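Local structure of tryparedoxin (Leishmania major, 3S9F) at residues A[50-55]-A[130-135]; A[83-88]-A[104-109]. The protein is a thioredoxin-fold disulfide reductase that probably passes electrons through a pair of cysteines to tryparedoxin peroxidase in the parasite's detoxification pathway. All blocks are in the same frame, centred on the assembly; numbering follows the deposited sequence.

How the interactions relate
After helix 23-30 and strands 34-36 and 39-41, the chain enters strand 50-56, which leads into helix 61-77 and its Cys60 and Cys63, the cysteines that can form a disulfide. It returns through strand 83-89, passes helix 94-101 and reaches 104-109, where interaction 2 closes a short loop as a beta-alpha-beta unit. Only after helix 114-123 does 130-135 come back to pair with 50-55, so interaction 1 closes the longer loop and interaction 2 lies wholly within it. The two meet in one sheet, their centres about 9 Å apart: strands 50-56 and 83-89 are neighbours, with 131-136 beyond the former and 107-108 beyond the latter.

Interaction 1 (A[50-55]-A[130-135]); sequences TVFFYF and PTLIGL
Six backbone hydrogen bonds zip 50-55 to 130-135 in antiparallel register. They come in reciprocal pairs at Val51-Leu135, Phe53-Ile133 and Phe55-Thr131; the straightest are Ile133 N to Phe53 O (3.1 Å, 172°) and Val51 N to Leu135 O (2.8 Å, 171°). At the intervening non-hydrogen-bonded pairs CA-H...O contacts fill in, the shortest from Phe52 CA to Ile133 O at 3.1 Å.

This is the junction in the thioredoxin fold where the antiparallel strand 131-136 joins the parallel strands 50-56 and 83-89. Pro130, preceded by a cis peptide bond as in the thioredoxin family, touches Cys63, one of the two redox cysteines.

Apolar contacts divide between the two faces. On the face of Phe52, Tyr54 and Leu132, Phe52 lays CD2 3.4 Å from Gly134 CA, where glycine presents bare backbone to the ring. Tyr54 swings CG anti to its backbone N (chi1 179°), bringing CD2 3.6 Å from Leu132 CD1 and the far end of the ring alongside Pro130 CB; its OH bonds to Thr67 of helix 61-77. On the other face Phe55 directs CE1 to Ile133 CG1 (3.7 Å) and holds Thr131 O at its ring edge. Leu135 CD2 meets Phe53 CD2 at 3.8 Å, and Leu28 of the second subunit also packs on Phe53.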
loop_
_atom_site.group_PDB
_atom_site.type_symbol
_atom_site.label_atom_id
_atom_site.label_comp_id
_atom_site.label_asym_id
_atom_site.label_seq_id
_atom_site.Cartn_x
_atom_site.Cartn_y
_atom_site.Cartn_z
ATOM N N THR A 50 18.290 5.981 -1.089
ATOM C CA THR A 50 17.532 6.599 -2.169
ATOM C C THR A 50 16.825 5.418 -2.811
ATOM O O THR A 50 17.440 4.368 -2.981
ATOM C CB THR A 50 18.461 7.260 -3.219
ATOM O OG1 THR A 50 19.206 8.304 -2.581
ATOM C CG2 THR A 50 17.656 7.874 -4.341
ATOM N N VAL A 51 15.532 5.563 -3.115
ATOM C CA VAL A 51 14.788 4.468 -3.738
ATOM C C VAL A 51 14.287 4.976 -5.083
ATOM O O VAL A 51 13.814 6.098 -5.172
ATOM C CB VAL A 51 13.593 3.964 -2.834
ATOM C CG1 VAL A 51 12.664 3.030 -3.635
ATOM C CG2 VAL A 51 14.091 3.220 -1.588
ATOM N N PHE A 52 14.379 4.148 -6.123
ATOM C CA PHE A 52 13.894 4.524 -7.438
ATOM C C PHE A 52 12.720 3.647 -7.805
ATOM O O PHE A 52 12.755 2.447 -7.571
ATOM C CB PHE A 52 14.981 4.294 -8.495
ATOM C CG PHE A 52 16.126 5.228 -8.371
ATOM C CD1 PHE A 52 17.235 4.901 -7.583
ATOM C CD2 PHE A 52 16.119 6.428 -9.060
ATOM C CE1 PHE A 52 18.319 5.785 -7.475
ATOM C CE2 PHE A 52 17.197 7.312 -8.961
ATOM C CZ PHE A 52 18.291 6.985 -8.159
ATOM N N PHE A 53 11.679 4.250 -8.367
ATOM C CA PHE A 53 10.680 3.463 -9.104
ATOM C C PHE A 53 11.101 3.449 -10.568
ATOM O O PHE A 53 11.371 4.500 -11.152
ATOM C CB PHE A 53 9.290 4.077 -8.980
ATOM C CG PHE A 53 8.690 3.936 -7.618
ATOM C CD1 PHE A 53 8.394 2.676 -7.106
ATOM C CD2 PHE A 53 8.423 5.067 -6.849
ATOM C CE1 PHE A 53 7.827 2.540 -5.855
ATOM C CE2 PHE A 53 7.856 4.938 -5.583
ATOM C CZ PHE A 53 7.572 3.678 -5.084
ATOM N N TYR A 54 11.173 2.259 -11.173
ATOM C CA TYR A 54 11.578 2.158 -12.568
ATOM C C TYR A 54 10.350 1.723 -13.351
ATOM O O TYR A 54 9.837 0.618 -13.140
ATOM C CB TYR A 54 12.677 1.092 -12.720
ATOM C CG TYR A 54 13.169 0.881 -14.131
ATOM C CD1 TYR A 54 13.399 -0.409 -14.616
ATOM C CD2 TYR A 54 13.428 1.973 -14.975
ATOM C CE1 TYR A 54 13.865 -0.611 -15.957
ATOM C CE2 TYR A 54 13.878 1.788 -16.287
ATOM C CZ TYR A 54 14.109 0.496 -16.751
ATOM O OH TYR A 54 14.558 0.335 -18.040
ATOM N N PHE A 55 9.864 2.611 -14.214
ATOM C CA PHE A 55 8.674 2.345 -15.043
ATOM C C PHE A 55 9.159 1.844 -16.378
ATOM O O PHE A 55 9.877 2.550 -17.084
ATOM C CB PHE A 55 7.858 3.645 -15.204
ATOM C CG PHE A 55 7.352 4.212 -13.877
ATOM C CD1 PHE A 55 8.183 5.020 -13.069
ATOM C CD2 PHE A 55 6.084 3.903 -13.429
ATOM C CE1 PHE A 55 7.733 5.515 -11.839
ATOM C CE2 PHE A 55 5.598 4.395 -12.213
ATOM C CZ PHE A 55 6.437 5.221 -11.399
ATOM N N PRO A 130 11.209 4.157 -20.991
ATOM C CA PRO A 130 11.600 3.963 -19.589
ATOM C C PRO A 130 11.688 5.282 -18.828
ATOM O O PRO A 130 12.115 6.299 -19.392
ATOM C CB PRO A 130 12.990 3.332 -19.688
ATOM C CG PRO A 130 13.556 3.857 -20.994
ATOM C CD PRO A 130 12.352 4.025 -21.921
ATOM N N THR A 131 11.224 5.274 -17.584
ATOM C CA THR A 131 11.328 6.449 -16.708
ATOM C C THR A 131 11.818 5.977 -15.351
ATOM O O THR A 131 11.379 4.933 -14.848
ATOM C CB THR A 131 9.975 7.204 -16.573
ATOM O OG1 THR A 131 9.651 7.832 -17.829
ATOM C CG2 THR A 131 10.063 8.309 -15.506
ATOM N N LEU A 132 12.732 6.746 -14.768
ATOM C CA LEU A 132 13.263 6.432 -13.455
ATOM C C LEU A 132 13.045 7.645 -12.527
ATOM O O LEU A 132 13.484 8.758 -12.834
ATOM C CB LEU A 132 14.750 6.057 -13.630
ATOM C CG LEU A 132 15.615 5.257 -12.679
ATOM C CD1 LEU A 132 15.022 3.887 -12.336
ATOM C CD2 LEU A 132 17.009 5.106 -13.345
ATOM N N ILE A 133 12.333 7.405 -11.424
ATOM C CA ILE A 133 11.952 8.433 -10.461
ATOM C C ILE A 133 12.650 8.055 -9.167
ATOM O O ILE A 133 12.411 6.979 -8.616
ATOM C CB ILE A 133 10.417 8.467 -10.209
ATOM C CG1 ILE A 133 9.591 8.676 -11.498
ATOM C CG2 ILE A 133 10.063 9.590 -9.167
ATOM C CD1 ILE A 133 9.767 10.016 -12.149
ATOM N N GLY A 134 13.504 8.951 -8.682
ATOM C CA GLY A 134 14.260 8.741 -7.443
ATOM C C GLY A 134 13.688 9.551 -6.291
ATOM O O GLY A 134 13.287 10.719 -6.456
ATOM N N LEU A 135 13.637 8.920 -5.127
ATOM C CA LEU A 135 13.131 9.566 -3.945
ATOM C C LEU A 135 13.874 9.163 -2.681
ATOM O O LEU A 135 14.477 8.115 -2.619
ATOM C CB LEU A 135 11.644 9.299 -3.780
ATOM C CG LEU A 135 11.188 7.858 -3.768
ATOM C CD1 LEU A 135 10.030 7.638 -2.867
ATOM C CD2 LEU A 135 10.862 7.418 -5.163
#

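Interaction 2 (A[83-88]-A[104-109]); sequences FEIILA and MPWLSI
Ile85 lies over one face of the Trp106 indole, its CG2 3.8 Å from the centroid of the five-membered ring and only 4° off the normal, a CH-pi contact. With CG held between the backbone N and the carbonyl carbon (chi1 50°), Trp106 brings its ring under this branch, while Ile85 CD1 reaches CE3 of the six-membered ring. Met104 CB and Pro105 CD lie over the opposite face, toward its rim. Farther along, Met104 runs extended to place SD 3.9 Å from Leu87 CD2, the two side chains crossing at about a right angle. Ile86 CG2 meets Ile109 CG1 at 3.7 Å.

Three backbone bonds join the strands in parallel: Leu107 N to Ile85 O, Leu87 N to Leu107 O (2.8 Å, 173°) and Ile109 N to Leu87 O. They complete the beta-alpha-beta unit whose helix 94-101 packs on Leu87 and Ser108.

At the polar margin Glu84 lays CG 3.6 Å from Leu107 CD1, and the bend at the next bond turns its carboxylate back so that OE2 accepts both Ile85 N and Tyr74 OH. Ser108 OG donates to Ile109 O at 2.7 Å. Trp106 NE1 is buried without a polar partner in the model, so packing on both faces, rather than a bond from NE1, fixes the indole, whereas two donors to OE2 would probably stabilise a buried carboxylate.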
loop_
_atom_site.group_PDB
_atom_site.type_symbol
_atom_site.label_atom_id
_atom_site.label_comp_id
_atom_site.label_asym_id
_atom_site.label_seq_id
_atom_site.Cartn_x
_atom_site.Cartn_y
_atom_site.Cartn_z
ATOM N N PHE A 83 21.430 2.750 -2.698
ATOM C CA PHE A 83 20.104 2.899 -3.318
ATOM C C PHE A 83 19.448 1.556 -3.615
ATOM O O PHE A 83 20.115 0.519 -3.620
ATOM C CB PHE A 83 20.145 3.822 -4.557
ATOM C CG PHE A 83 20.923 3.274 -5.732
ATOM C CD1 PHE A 83 22.241 3.669 -5.958
ATOM C CD2 PHE A 83 20.310 2.418 -6.667
ATOM C CE1 PHE A 83 22.971 3.196 -7.064
ATOM C CE2 PHE A 83 21.036 1.926 -7.780
ATOM C CZ PHE A 83 22.366 2.312 -7.977
ATOM N N GLU A 84 18.126 1.583 -3.792
ATOM C CA GLU A 84 17.374 0.406 -4.214
ATOM C C GLU A 84 16.525 0.762 -5.417
ATOM O O GLU A 84 16.214 1.937 -5.644
ATOM C CB GLU A 84 16.512 -0.134 -3.042
ATOM C CG GLU A 84 15.795 -1.461 -3.325
ATOM C CD GLU A 84 16.745 -2.552 -3.786
ATOM O OE1 GLU A 84 17.250 -3.302 -2.917
ATOM O OE2 GLU A 84 17.005 -2.651 -5.008
ATOM N N ILE A 85 16.161 -0.242 -6.214
ATOM C CA ILE A 85 15.267 0.016 -7.339
ATOM C C ILE A 85 14.058 -0.881 -7.213
ATOM O O ILE A 85 14.179 -2.071 -6.847
ATOM C CB ILE A 85 15.948 -0.155 -8.715
ATOM C CG1 ILE A 85 17.094 0.874 -8.860
ATOM C CG2 ILE A 85 14.931 0.082 -9.862
ATOM C CD1 ILE A 85 17.878 0.737 -10.163
ATOM N N ILE A 86 12.890 -0.306 -7.497
ATOM C CA ILE A 86 11.651 -1.076 -7.494
ATOM C C ILE A 86 11.003 -0.985 -8.861
ATOM O O ILE A 86 10.629 0.108 -9.299
ATOM C CB ILE A 86 10.637 -0.534 -6.435
ATOM C CG1 ILE A 86 11.247 -0.587 -5.030
ATOM C CG2 ILE A 86 9.309 -1.350 -6.525
ATOM C CD1 ILE A 86 10.446 0.176 -3.946
ATOM N N LEU A 87 10.863 -2.116 -9.540
ATOM C CA LEU A 87 10.132 -2.158 -10.821
ATOM C C LEU A 87 8.654 -1.805 -10.646
ATOM O O LEU A 87 7.991 -2.344 -9.760
ATOM C CB LEU A 87 10.276 -3.543 -11.471
ATOM C CG LEU A 87 9.486 -3.725 -12.778
ATOM C CD1 LEU A 87 10.058 -2.820 -13.911
ATOM C CD2 LEU A 87 9.533 -5.201 -13.182
ATOM N N ALA A 88 8.175 -0.860 -11.475
ATOM C CA ALA A 88 6.755 -0.513 -11.547
ATOM C C ALA A 88 6.373 -0.788 -12.995
ATOM O O ALA A 88 6.462 0.088 -13.880
ATOM C CB ALA A 88 6.545 0.947 -11.163
ATOM N N MET A 104 16.295 -8.619 -14.051
ATOM C CA MET A 104 16.618 -7.530 -13.109
ATOM C C MET A 104 17.066 -8.036 -11.750
ATOM O O MET A 104 16.522 -9.019 -11.249
ATOM C CB MET A 104 15.399 -6.626 -12.928
ATOM C CG MET A 104 14.923 -6.021 -14.221
ATOM S SD MET A 104 13.301 -5.294 -13.992
ATOM C CE MET A 104 13.002 -4.782 -15.659
ATOM N N PRO A 105 18.038 -7.369 -11.150
ATOM C CA PRO A 105 18.586 -7.773 -9.852
ATOM C C PRO A 105 17.916 -7.092 -8.668
ATOM O O PRO A 105 18.279 -7.343 -7.537
ATOM C CB PRO A 105 20.025 -7.285 -9.927
ATOM C CG PRO A 105 19.993 -6.171 -10.851
ATOM C CD PRO A 105 18.943 -6.464 -11.863
ATOM N N TRP A 106 16.961 -6.224 -8.950
ATOM C CA TRP A 106 16.314 -5.441 -7.920
ATOM C C TRP A 106 14.920 -5.940 -7.520
ATOM O O TRP A 106 14.596 -7.086 -7.718
ATOM C CB TRP A 106 16.290 -3.970 -8.329
ATOM C CG TRP A 106 15.786 -3.747 -9.685
ATOM C CD1 TRP A 106 14.511 -3.897 -10.107
ATOM C CD2 TRP A 106 16.533 -3.316 -10.823
ATOM N NE1 TRP A 106 14.408 -3.596 -11.428
ATOM C CE2 TRP A 106 15.639 -3.231 -11.894
ATOM C CE3 TRP A 106 17.871 -3.001 -11.043
ATOM C CZ2 TRP A 106 16.037 -2.851 -13.152
ATOM C CZ3 TRP A 106 18.253 -2.619 -12.278
ATOM C CH2 TRP A 106 17.347 -2.552 -13.326
ATOM N N LEU A 107 14.122 -5.056 -6.933
ATOM C CA LEU A 107 12.797 -5.395 -6.415
ATOM C C LEU A 107 11.666 -5.104 -7.397
ATOM O O LEU A 107 11.866 -4.424 -8.352
ATOM C CB LEU A 107 12.513 -4.581 -5.156
ATOM C CG LEU A 107 13.550 -4.603 -4.029
ATOM C CD1 LEU A 107 13.143 -3.787 -2.836
ATOM C CD2 LEU A 107 13.773 -6.005 -3.638
ATOM N N SER A 108 10.471 -5.604 -7.114
ATOM C CA SER A 108 9.314 -5.223 -7.952
ATOM C C SER A 108 8.051 -5.091 -7.125
ATOM O O SER A 108 7.827 -5.798 -6.164
ATOM C CB SER A 108 9.073 -6.252 -9.090
ATOM O OG SER A 108 8.023 -5.840 -9.963
ATOM N N ILE A 109 7.198 -4.168 -7.533
ATOM C CA ILE A 109 5.803 -4.244 -7.136
ATOM C C ILE A 109 5.244 -5.526 -7.784
ATOM O O ILE A 109 5.497 -5.781 -8.970
ATOM C CB ILE A 109 5.067 -2.993 -7.652
ATOM C CG1 ILE A 109 5.614 -1.735 -6.935
ATOM C CG2 ILE A 109 3.546 -3.145 -7.474
ATOM C CD1 ILE A 109 5.259 -0.406 -7.661
HETATM O O HOH W 1 5.238 -3.824 -11.261
#